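Local coordinates for protein transcription initiation factor TFIID subunit 5 (Encephalitozoon cuniculi, PDB 2J4B) that probably serves as a component of the general transcription factor TFIID, to which this N-terminal domain belongs, in transcription by RNA polymerase II, at residues T10-W18 and L109-L119; S96-F107 and N127-V136. All blocks are in the same frame, centred on the assembly; numbering follows the deposited sequence.

Contact 1. Residues T10-W18 and L109-L119; sequences TSYVSLKTW and LLINFLEERNL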
loop_
_atom_site.group_PDB
_atom_site.type_symbol
_atom_site.label_atom_id
_atom_site.label_comp_id
_atom_site.label_asym_id
_atom_site.label_seq_id
_atom_site.Cartn_x
_atom_site.Cartn_y
_atom_site.Cartn_z
ATOM N N THR A 10 -7.830 -8.383 3.432
ATOM C CA THR A 10 -8.789 -8.776 2.409
ATOM C C THR A 10 -8.829 -7.745 1.279
ATOM O O THR A 10 -8.885 -8.115 0.103
ATOM C CB THR A 10 -10.205 -8.924 3.009
ATOM O OG1 THR A 10 -10.176 -9.877 4.076
ATOM C CG2 THR A 10 -11.196 -9.395 1.961
ATOM N N SER A 11 -8.785 -6.461 1.644
ATOM C CA SER A 11 -8.914 -5.369 0.687
ATOM C C SER A 11 -7.671 -5.258 -0.186
ATOM O O SER A 11 -7.760 -4.940 -1.375
ATOM C CB SER A 11 -9.160 -4.038 1.412
ATOM O OG SER A 11 -10.346 -4.085 2.193
ATOM N N TYR A 12 -6.517 -5.516 0.414
ATOM C CA TYR A 12 -5.264 -5.539 -0.313
ATOM C C TYR A 12 -5.284 -6.613 -1.399
ATOM O O TYR A 12 -5.024 -6.327 -2.565
ATOM C CB TYR A 12 -4.114 -5.794 0.657
ATOM C CG TYR A 12 -2.763 -5.894 -0.009
ATOM C CD1 TYR A 12 -1.983 -4.763 -0.199
ATOM C CD2 TYR A 12 -2.267 -7.113 -0.435
ATOM C CE1 TYR A 12 -0.756 -4.840 -0.804
ATOM C CE2 TYR A 12 -1.037 -7.202 -1.042
ATOM C CZ TYR A 12 -0.283 -6.066 -1.223
ATOM O OH TYR A 12 0.950 -6.150 -1.828
ATOM N N VAL A 13 -5.595 -7.844 -1.008
ATOM C CA VAL A 13 -5.741 -8.958 -1.948
ATOM C C VAL A 13 -6.733 -8.683 -3.081
ATOM O O VAL A 13 -6.436 -8.917 -4.245
ATOM C CB VAL A 13 -6.216 -10.240 -1.216
ATOM C CG1 VAL A 13 -6.475 -11.357 -2.219
ATOM C CG2 VAL A 13 -5.190 -10.678 -0.151
ATOM N N SER A 14 -7.920 -8.210 -2.728
ATOM C CA SER A 14 -8.983 -7.962 -3.704
ATOM C C SER A 14 -8.579 -6.870 -4.717
ATOM O O SER A 14 -8.906 -6.959 -5.910
ATOM C CB SER A 14 -10.274 -7.590 -2.968
ATOM O OG SER A 14 -11.024 -6.628 -3.684
ATOM N N LEU A 15 -7.861 -5.859 -4.239
ATOM C CA LEU A 15 -7.219 -4.885 -5.115
ATOM C C LEU A 15 -6.124 -5.533 -5.954
ATOM O O LEU A 15 -6.089 -5.383 -7.165
ATOM C CB LEU A 15 -6.624 -3.747 -4.298
ATOM C CG LEU A 15 -5.808 -2.718 -5.088
ATOM C CD1 LEU A 15 -6.627 -2.064 -6.200
ATOM C CD2 LEU A 15 -5.235 -1.696 -4.120
ATOM N N LYS A 16 -5.226 -6.258 -5.306
ATOM C CA LYS A 16 -4.171 -6.978 -6.013
ATOM C C LYS A 16 -4.724 -7.842 -7.152
ATOM O O LYS A 16 -4.185 -7.835 -8.250
ATOM C CB LYS A 16 -3.389 -7.849 -5.037
ATOM C CG LYS A 16 -2.216 -8.586 -5.654
ATOM C CD LYS A 16 -1.499 -9.438 -4.614
ATOM C CE LYS A 16 -0.669 -10.512 -5.267
ATOM N NZ LYS A 16 -0.165 -11.493 -4.277
ATOM N N THR A 17 -5.800 -8.573 -6.886
ATOM C CA THR A 17 -6.374 -9.485 -7.866
ATOM C C THR A 17 -7.016 -8.740 -9.040
ATOM O O THR A 17 -7.020 -9.227 -10.184
ATOM C CB THR A 17 -7.429 -10.396 -7.205
ATOM O OG1 THR A 17 -6.843 -11.050 -6.067
ATOM C CG2 THR A 17 -7.953 -11.417 -8.190
ATOM N N TRP A 18 -7.560 -7.562 -8.745
ATOM C CA TRP A 18 -8.180 -6.723 -9.766
ATOM C C TRP A 18 -7.107 -6.152 -10.680
ATOM O O TRP A 18 -7.214 -6.234 -11.899
ATOM C CB TRP A 18 -8.998 -5.615 -9.107
ATOM C CG TRP A 18 -9.601 -4.637 -10.061
ATOM C CD1 TRP A 18 -10.753 -4.785 -10.770
ATOM C CD2 TRP A 18 -9.081 -3.333 -10.392
ATOM N NE1 TRP A 18 -10.982 -3.662 -11.530
ATOM C CE2 TRP A 18 -9.973 -2.755 -11.315
ATOM C CE3 TRP A 18 -7.952 -2.604 -9.989
ATOM C CZ2 TRP A 18 -9.772 -1.477 -11.854
ATOM C CZ3 TRP A 18 -7.750 -1.342 -10.517
ATOM C CH2 TRP A 18 -8.659 -0.788 -11.450
ATOM N N LEU A 109 -10.265 4.223 -13.531
ATOM C CA LEU A 109 -10.577 2.826 -13.259
ATOM C C LEU A 109 -10.338 2.492 -11.785
ATOM O O LEU A 109 -11.176 1.833 -11.155
ATOM C CB LEU A 109 -9.774 1.897 -14.182
ATOM C CG LEU A 109 -10.293 1.921 -15.627
ATOM C CD1 LEU A 109 -9.267 1.350 -16.605
ATOM C CD2 LEU A 109 -11.644 1.191 -15.759
ATOM N N LEU A 110 -9.212 2.963 -11.239
ATOM C CA LEU A 110 -8.804 2.640 -9.860
ATOM C C LEU A 110 -9.780 3.143 -8.810
ATOM O O LEU A 110 -10.062 2.439 -7.851
ATOM C CB LEU A 110 -7.408 3.201 -9.550
ATOM C CG LEU A 110 -6.920 3.110 -8.086
ATOM C CD1 LEU A 110 -6.661 1.633 -7.656
ATOM C CD2 LEU A 110 -5.700 3.957 -7.878
ATOM N N ILE A 111 -10.299 4.354 -8.984
ATOM C CA ILE A 111 -11.178 4.958 -7.969
ATOM C C ILE A 111 -12.592 4.415 -8.098
ATOM O O ILE A 111 -13.275 4.211 -7.100
ATOM C CB ILE A 111 -11.217 6.515 -8.043
ATOM C CG1 ILE A 111 -9.806 7.110 -8.051
ATOM C CG2 ILE A 111 -11.979 7.067 -6.852
ATOM C CD1 ILE A 111 -9.088 6.957 -6.766
ATOM N N ASN A 112 -13.018 4.187 -9.336
ATOM C CA ASN A 112 -14.272 3.497 -9.608
ATOM C C ASN A 112 -14.272 2.152 -8.897
ATOM O O ASN A 112 -15.228 1.787 -8.222
ATOM C CB ASN A 112 -14.468 3.287 -11.120
ATOM C CG ASN A 112 -14.732 4.584 -11.881
ATOM O OD1 ASN A 112 -15.040 5.615 -11.298
ATOM N ND2 ASN A 112 -14.610 4.527 -13.196
ATOM N N PHE A 113 -13.184 1.410 -9.029
ATOM C CA PHE A 113 -13.091 0.093 -8.380
ATOM C C PHE A 113 -13.180 0.177 -6.851
ATOM O O PHE A 113 -13.919 -0.579 -6.218
ATOM C CB PHE A 113 -11.790 -0.618 -8.778
ATOM C CG PHE A 113 -11.604 -1.908 -8.085
ATOM C CD1 PHE A 113 -12.386 -2.999 -8.420
ATOM C CD2 PHE A 113 -10.696 -2.031 -7.063
ATOM C CE1 PHE A 113 -12.242 -4.181 -7.761
ATOM C CE2 PHE A 113 -10.561 -3.223 -6.392
ATOM C CZ PHE A 113 -11.316 -4.292 -6.745
ATOM N N LEU A 114 -12.424 1.093 -6.255
ATOM C CA LEU A 114 -12.446 1.260 -4.790
ATOM C C LEU A 114 -13.798 1.769 -4.263
ATOM O O LEU A 114 -14.276 1.315 -3.228
ATOM C CB LEU A 114 -11.331 2.194 -4.339
ATOM C CG LEU A 114 -9.908 1.800 -4.734
ATOM C CD1 LEU A 114 -8.971 3.007 -4.565
ATOM C CD2 LEU A 114 -9.435 0.595 -3.920
ATOM N N GLU A 115 -14.412 2.704 -4.978
ATOM C CA GLU A 115 -15.752 3.211 -4.609
ATOM C C GLU A 115 -16.881 2.209 -4.839
ATOM O O GLU A 115 -17.857 2.171 -4.083
ATOM C CB GLU A 115 -16.078 4.486 -5.387
ATOM C CG GLU A 115 -15.354 5.711 -4.860
ATOM C CD GLU A 115 -15.690 6.982 -5.631
ATOM O OE1 GLU A 115 -15.976 6.921 -6.854
ATOM O OE2 GLU A 115 -15.665 8.051 -4.992
ATOM N N GLU A 116 -16.772 1.413 -5.895
ATOM C CA GLU A 116 -17.821 0.448 -6.203
ATOM C C GLU A 116 -17.801 -0.719 -5.220
ATOM O O GLU A 116 -18.811 -1.387 -5.014
ATOM C CB GLU A 116 -17.679 -0.061 -7.637
ATOM C CG GLU A 116 -18.769 -1.060 -8.051
ATOM C CD GLU A 116 -18.887 -1.193 -9.563
ATOM O OE1 GLU A 116 -17.884 -0.906 -10.270
ATOM O OE2 GLU A 116 -19.975 -1.570 -10.052
ATOM N N ARG A 117 -16.643 -0.957 -4.615
ATOM C CA ARG A 117 -16.477 -2.054 -3.680
ATOM C C ARG A 117 -16.343 -1.552 -2.256
ATOM O O ARG A 117 -15.956 -2.299 -1.371
ATOM C CB ARG A 117 -15.239 -2.876 -4.046
ATOM C CG ARG A 117 -15.326 -3.577 -5.399
ATOM C CD ARG A 117 -14.689 -4.950 -5.287
ATOM N NE ARG A 117 -14.798 -5.779 -6.489
ATOM C CZ ARG A 117 -14.469 -7.069 -6.512
ATOM N NH1 ARG A 117 -14.026 -7.657 -5.403
ATOM N NH2 ARG A 117 -14.583 -7.774 -7.631
ATOM N N ASN A 118 -16.642 -0.281 -2.036
ATOM C CA ASN A 118 -16.519 0.302 -0.712
ATOM C C ASN A 118 -15.240 -0.159 0.004
ATOM O O ASN A 118 -15.294 -0.689 1.119
ATOM C CB ASN A 118 -17.755 -0.043 0.139
ATOM C CG ASN A 118 -19.065 0.450 -0.487
ATOM O OD1 ASN A 118 -19.409 0.108 -1.620
ATOM N ND2 ASN A 118 -19.806 1.241 0.266
ATOM N N LEU A 119 -14.093 0.025 -0.648
ATOM C CA LEU A 119 -12.807 -0.288 -0.034
ATOM C C LEU A 119 -12.364 0.947 0.741
ATOM O O LEU A 119 -11.366 1.592 0.431
ATOM C CB LEU A 119 -11.772 -0.706 -1.086
ATOM C CG LEU A 119 -12.036 -2.012 -1.843
ATOM C CD1 LEU A 119 -10.830 -2.368 -2.657
ATOM C CD2 LEU A 119 -12.405 -3.169 -0.889
HETATM O O HOH W 1 -13.833 -6.129 -2.598
#

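Contact 2. Residues S96-F107 and N127-V136; sequences SKYHLSMGRYAF and NQHLDIKVYV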
loop_
_atom_site.group_PDB
_atom_site.type_symbol
_atom_site.label_atom_id
_atom_site.label_comp_id
_atom_site.label_asym_id
_atom_site.label_seq_id
_atom_site.Cartn_x
_atom_site.Cartn_y
_atom_site.Cartn_z
ATOM N N SER A 96 4.735 10.712 6.319
ATOM C CA SER A 96 4.915 11.542 5.121
ATOM C C SER A 96 4.202 10.967 3.920
ATOM O O SER A 96 3.754 9.816 3.937
ATOM C CB SER A 96 6.391 11.682 4.786
ATOM O OG SER A 96 7.019 12.522 5.733
ATOM N N LYS A 97 4.127 11.756 2.862
ATOM C CA LYS A 97 3.404 11.347 1.681
ATOM C C LYS A 97 4.252 10.587 0.681
ATOM O O LYS A 97 5.355 11.002 0.333
ATOM C CB LYS A 97 2.714 12.548 1.028
ATOM C CG LYS A 97 1.354 12.780 1.637
ATOM C CD LYS A 97 0.678 14.009 1.130
ATOM C CE LYS A 97 -0.536 14.328 2.004
ATOM N NZ LYS A 97 -1.404 13.111 2.168
ATOM N N TYR A 98 3.722 9.445 0.247
ATOM C CA TYR A 98 4.357 8.639 -0.798
ATOM C C TYR A 98 3.761 9.052 -2.144
ATOM O O TYR A 98 2.540 9.104 -2.316
ATOM C CB TYR A 98 4.161 7.144 -0.526
ATOM C CG TYR A 98 4.993 6.233 -1.407
ATOM C CD1 TYR A 98 4.583 5.921 -2.694
ATOM C CD2 TYR A 98 6.175 5.666 -0.945
ATOM C CE1 TYR A 98 5.320 5.103 -3.495
ATOM C CE2 TYR A 98 6.923 4.831 -1.753
ATOM C CZ TYR A 98 6.478 4.551 -3.024
ATOM O OH TYR A 98 7.194 3.716 -3.845
ATOM N N HIS A 99 4.657 9.362 -3.076
ATOM C CA HIS A 99 4.327 9.914 -4.372
ATOM C C HIS A 99 4.219 8.833 -5.445
ATOM O O HIS A 99 5.088 7.964 -5.545
ATOM C CB HIS A 99 5.399 10.902 -4.784
ATOM C CG HIS A 99 5.363 12.193 -4.023
ATOM N ND1 HIS A 99 5.794 12.301 -2.718
ATOM C CD2 HIS A 99 4.971 13.435 -4.396
ATOM C CE1 HIS A 99 5.648 13.550 -2.313
ATOM N NE2 HIS A 99 5.150 14.256 -3.312
ATOM N N LEU A 100 3.137 8.893 -6.234
ATOM C CA LEU A 100 2.919 8.002 -7.369
ATOM C C LEU A 100 2.514 8.865 -8.568
ATOM O O LEU A 100 2.048 9.988 -8.399
ATOM C CB LEU A 100 1.812 6.989 -7.060
ATOM C CG LEU A 100 1.992 6.015 -5.876
ATOM C CD1 LEU A 100 0.675 5.502 -5.377
ATOM C CD2 LEU A 100 2.915 4.836 -6.210
ATOM N N SER A 101 2.720 8.354 -9.778
ATOM C CA SER A 101 2.215 9.013 -10.971
ATOM C C SER A 101 1.336 8.032 -11.715
ATOM O O SER A 101 1.654 6.841 -11.787
ATOM C CB SER A 101 3.364 9.470 -11.868
ATOM O OG SER A 101 3.919 8.368 -12.573
ATOM N N MET A 102 0.226 8.532 -12.242
ATOM C CA MET A 102 -0.770 7.713 -12.943
ATOM C C MET A 102 -1.346 8.448 -14.138
ATOM O O MET A 102 -1.483 9.661 -14.096
ATOM C CB MET A 102 -1.949 7.404 -12.019
ATOM C CG MET A 102 -1.636 6.460 -10.936
ATOM S SD MET A 102 -3.102 5.741 -10.193
ATOM C CE MET A 102 -2.293 4.956 -8.793
ATOM N N GLY A 103 -1.697 7.713 -15.187
ATOM C CA GLY A 103 -2.456 8.271 -16.289
ATOM C C GLY A 103 -3.885 8.496 -15.834
ATOM O O GLY A 103 -4.322 7.906 -14.846
ATOM N N ARG A 104 -4.617 9.338 -16.552
ATOM C CA ARG A 104 -5.984 9.688 -16.186
ATOM C C ARG A 104 -6.926 8.490 -16.206
ATOM O O ARG A 104 -7.831 8.406 -15.384
ATOM C CB ARG A 104 -6.548 10.761 -17.127
ATOM C CG ARG A 104 -7.705 11.575 -16.511
ATOM C CD ARG A 104 -8.905 11.833 -17.470
ATOM N NE ARG A 104 -8.518 12.052 -18.861
ATOM C CZ ARG A 104 -9.357 12.431 -19.828
ATOM N NH1 ARG A 104 -10.647 12.647 -19.562
ATOM N NH2 ARG A 104 -8.907 12.596 -21.071
ATOM N N TYR A 105 -6.725 7.565 -17.138
ATOM C CA TYR A 105 -7.603 6.404 -17.242
ATOM C C TYR A 105 -7.394 5.371 -16.106
ATOM O O TYR A 105 -8.345 4.958 -15.463
ATOM C CB TYR A 105 -7.430 5.741 -18.602
ATOM C CG TYR A 105 -7.711 6.666 -19.755
ATOM C CD1 TYR A 105 -8.951 7.270 -19.893
ATOM C CD2 TYR A 105 -6.730 6.952 -20.703
ATOM C CE1 TYR A 105 -9.209 8.130 -20.936
ATOM C CE2 TYR A 105 -6.988 7.806 -21.757
ATOM C CZ TYR A 105 -8.230 8.394 -21.862
ATOM O OH TYR A 105 -8.510 9.260 -22.904
ATOM N N ALA A 106 -6.151 4.949 -15.886
ATOM C CA ALA A 106 -5.809 4.056 -14.772
ATOM C C ALA A 106 -6.340 4.601 -13.451
ATOM O O ALA A 106 -6.945 3.866 -12.650
ATOM C CB ALA A 106 -4.297 3.869 -14.685
ATOM N N PHE A 107 -6.102 5.890 -13.224
ATOM C CA PHE A 107 -6.653 6.562 -12.062
ATOM C C PHE A 107 -8.171 6.358 -11.994
ATOM O O PHE A 107 -8.695 5.893 -10.986
ATOM C CB PHE A 107 -6.329 8.063 -12.105
ATOM C CG PHE A 107 -6.790 8.825 -10.895
ATOM C CD1 PHE A 107 -6.207 8.604 -9.652
ATOM C CD2 PHE A 107 -7.788 9.784 -11.001
ATOM C CE1 PHE A 107 -6.609 9.331 -8.538
ATOM C CE2 PHE A 107 -8.200 10.506 -9.907
ATOM C CZ PHE A 107 -7.621 10.282 -8.671
ATOM N N ASN A 127 -6.056 9.237 0.273
ATOM C CA ASN A 127 -6.284 10.647 0.642
ATOM C C ASN A 127 -5.257 11.171 1.645
ATOM O O ASN A 127 -4.713 12.244 1.456
ATOM C CB ASN A 127 -7.702 10.851 1.199
ATOM C CG ASN A 127 -8.781 10.692 0.139
ATOM O OD1 ASN A 127 -8.734 11.307 -0.910
ATOM N ND2 ASN A 127 -9.749 9.855 0.407
ATOM N N GLN A 128 -5.000 10.399 2.698
ATOM C CA GLN A 128 -4.105 10.785 3.793
ATOM C C GLN A 128 -2.607 10.560 3.535
ATOM O O GLN A 128 -1.781 11.317 4.011
ATOM C CB GLN A 128 -4.485 10.012 5.058
ATOM C CG GLN A 128 -5.849 10.382 5.596
ATOM C CD GLN A 128 -6.151 9.808 6.978
ATOM O OE1 GLN A 128 -7.176 10.153 7.588
ATOM N NE2 GLN A 128 -5.272 8.949 7.479
ATOM N N HIS A 129 -2.260 9.510 2.803
ATOM C CA HIS A 129 -0.879 9.071 2.751
ATOM C C HIS A 129 -0.248 9.092 1.368
ATOM O O HIS A 129 0.983 9.081 1.268
ATOM C CB HIS A 129 -0.756 7.676 3.362
ATOM C CG HIS A 129 -1.056 7.643 4.832
ATOM N ND1 HIS A 129 -0.426 8.471 5.736
ATOM C CD2 HIS A 129 -1.924 6.895 5.550
ATOM C CE1 HIS A 129 -0.893 8.233 6.946
ATOM N NE2 HIS A 129 -1.800 7.278 6.863
ATOM N N LEU A 130 -1.062 9.152 0.315
ATOM C CA LEU A 130 -0.533 9.063 -1.030
ATOM C C LEU A 130 -0.684 10.359 -1.784
ATOM O O LEU A 130 -1.669 11.054 -1.655
ATOM C CB LEU A 130 -1.199 7.944 -1.825
ATOM C CG LEU A 130 -0.994 6.538 -1.295
ATOM C CD1 LEU A 130 -1.515 5.521 -2.286
ATOM C CD2 LEU A 130 0.467 6.341 -1.007
ATOM N N ASP A 131 0.319 10.664 -2.593
ATOM C CA ASP A 131 0.341 11.890 -3.332
ATOM C C ASP A 131 0.395 11.547 -4.803
ATOM O O ASP A 131 1.486 11.383 -5.366
ATOM C CB ASP A 131 1.563 12.683 -2.916
ATOM C CG ASP A 131 1.557 14.042 -3.467
ATOM O OD1 ASP A 131 0.800 14.252 -4.437
ATOM O OD2 ASP A 131 2.290 14.900 -2.925
ATOM N N ILE A 132 -0.786 11.420 -5.421
ATOM C CA ILE A 132 -0.898 10.913 -6.788
ATOM C C ILE A 132 -0.982 12.072 -7.794
ATOM O O ILE A 132 -1.918 12.854 -7.762
ATOM C CB ILE A 132 -2.134 10.002 -6.964
ATOM C CG1 ILE A 132 -2.130 8.861 -5.931
ATOM C CG2 ILE A 132 -2.198 9.433 -8.388
ATOM C CD1 ILE A 132 -3.385 7.925 -5.989
ATOM N N LYS A 133 0.013 12.174 -8.672
ATOM C CA LYS A 133 -0.047 13.072 -9.805
ATOM C C LYS A 133 -0.751 12.419 -10.985
ATOM O O LYS A 133 -0.229 11.466 -11.571
ATOM C CB LYS A 133 1.348 13.485 -10.233
ATOM C CG LYS A 133 1.329 14.366 -11.485
ATOM C CD LYS A 133 2.679 14.941 -11.777
ATOM C CE LYS A 133 2.803 15.254 -13.241
ATOM N NZ LYS A 133 1.624 15.995 -13.716
ATOM N N VAL A 134 -1.922 12.943 -11.354
ATOM C CA VAL A 134 -2.733 12.341 -12.424
ATOM C C VAL A 134 -2.409 13.039 -13.736
ATOM O O VAL A 134 -2.753 14.204 -13.921
ATOM C CB VAL A 134 -4.252 12.424 -12.115
ATOM C CG1 VAL A 134 -5.091 11.839 -13.260
ATOM C CG2 VAL A 134 -4.575 11.730 -10.803
ATOM N N TYR A 135 -1.703 12.339 -14.626
ATOM C CA TYR A 135 -1.329 12.905 -15.918
ATOM C C TYR A 135 -2.553 12.948 -16.795
ATOM O O TYR A 135 -3.200 11.918 -16.996
ATOM C CB TYR A 135 -0.222 12.116 -16.644
ATOM C CG TYR A 135 -0.011 12.677 -18.032
ATOM C CD1 TYR A 135 0.754 13.826 -18.240
ATOM C CD2 TYR A 135 -0.659 12.128 -19.130
ATOM C CE1 TYR A 135 0.896 14.369 -19.503
ATOM C CE2 TYR A 135 -0.514 12.676 -20.405
ATOM C CZ TYR A 135 0.249 13.788 -20.576
ATOM O OH TYR A 135 0.372 14.311 -21.836
ATOM N N VAL A 136 -2.848 14.138 -17.327
ATOM C CA VAL A 136 -4.050 14.356 -18.130
ATOM C C VAL A 136 -3.696 14.667 -19.569
ATOM O O VAL A 136 -2.801 15.478 -19.838
ATOM C CB VAL A 136 -4.877 15.538 -17.603
ATOM C CG1 VAL A 136 -6.059 15.794 -18.517
ATOM C CG2 VAL A 136 -5.330 15.272 -16.196
#

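Contact 1. Residues T10-W18 and L109-L119
Trp18 and Phe113 lie face to face, and this stack shows how two roughly antiparallel helical segments whose axes come within 11.5 Å can be bridged largely by one pair of flat side chains. The five-membered ring of the indole sits over the phenyl ring with centroids 3.8 Å apart and planes only 13° from parallel. Both side chains leave their helices with CG anti to the backbone N (chi1 176° in each), and the two groups, coming from facing helices, slide past each other in opposite directions. Each ring therefore ends over the root of the other: Trp18 CB lies over the phenyl face, while Phe113 CB lies over the six-membered ring of the indole, 3.9 Å from its centroid. The far end of the indole reaches the opposite helix, where Leu109 CB meets its edge in plane, 4.0 Å from Trp18 CH2.

The pairing joins helix 8-21 to helix 104-116 within the largely helical NTD2 domain of TAF5, their segment axes crossing at 139°. On the inner side of the stack Leu15 crosses both neighbours obliquely, its CD1 branch 4.0 Å from Leu110 CD1 and 4.1 Å from Phe113 CE2. Ile122 of helix 120-129 packs against Leu15 and Leu114, and Leu30 of helix 24-30 against Trp18 and Leu110, extending the apolar layer.

Polar groups gather beyond the phenyl ring. The Arg117 chain, bent at chi2, brings NH1 near Ser14, yet the link runs through a water at the guanidinium edge, which accepts from Arg117 NH1 at 3.2 Å and also hydrogen-bonds Ser14 OG. Further along, Leu119 directs its CD2 branch at Ser11, 3.8 Å from an OG that is hydrogen-bonded to the carbonyl of Gln7.

Contact 2. Residues S96-F107 and N127-V136
Strands 98-103 and 130-135 run parallel, 4.6 Å apart at closest approach and twisted by 23°, joined by alternating backbone hydrogen bonds from Tyr98 N to His129 O through to Tyr135 N to Met102 O. Side chains then divide between two faces. On one, His99 and Asp131 lie side by side and point the same way, with Asp131 CB over the centre of the imidazole, 3.9 Å from its centroid; His99 NE2 and Asp131 OD2 come close, but the angle is too poor for a hydrogen bond. The other face is mainly apolar. Here Leu100 CD1 meets Leu130 CD1 at 3.8 Å, and Met102 CG approaches Ile132 CG2. Phe107, from the first turn of the following helix, turns one ring face to Val134 with CG anti to the backbone N (chi1 -176°), and Val134 CG2 stands 3.6 Å from the ring centroid, almost on its normal. At the start of the sheet the Lys97 chain, bent at chi4, brings NZ into a hydrogen bond with Gln128 O at 2.6 Å, the donor standing above the carbonyl plane, at the C-terminal end of helix 120-129. Leu33 packs against Leu100 and Leu130, closing the apolar face toward the helices. Two adjacent parallel strands joined through helices 104-116 and 120-129 form a crossover connection of the beta-alpha-beta kind, here with two helices.

How the contacts relate
The centres of contacts 1 and 2 lie 16 Å apart, each about 12 Å from the centre of the chain. Their segments alternate along the sequence: 10-18 comes first, then 96-107, 109-119 and finally 127-136. Helix 104-116 is common to both, its first turn serving contact 2 and its later turns contact 1. The two meet where Leu110 CD2 packs on Met102 CE at 3.7 Å. Contact 1 thus ties the N-terminal helix to the connection between the strands, while contact 2 pairs the strands at the surface. Through helix 104-116 they connect the N-terminal helix indirectly with the C-terminal strand of this mainly helical TAF5 domain.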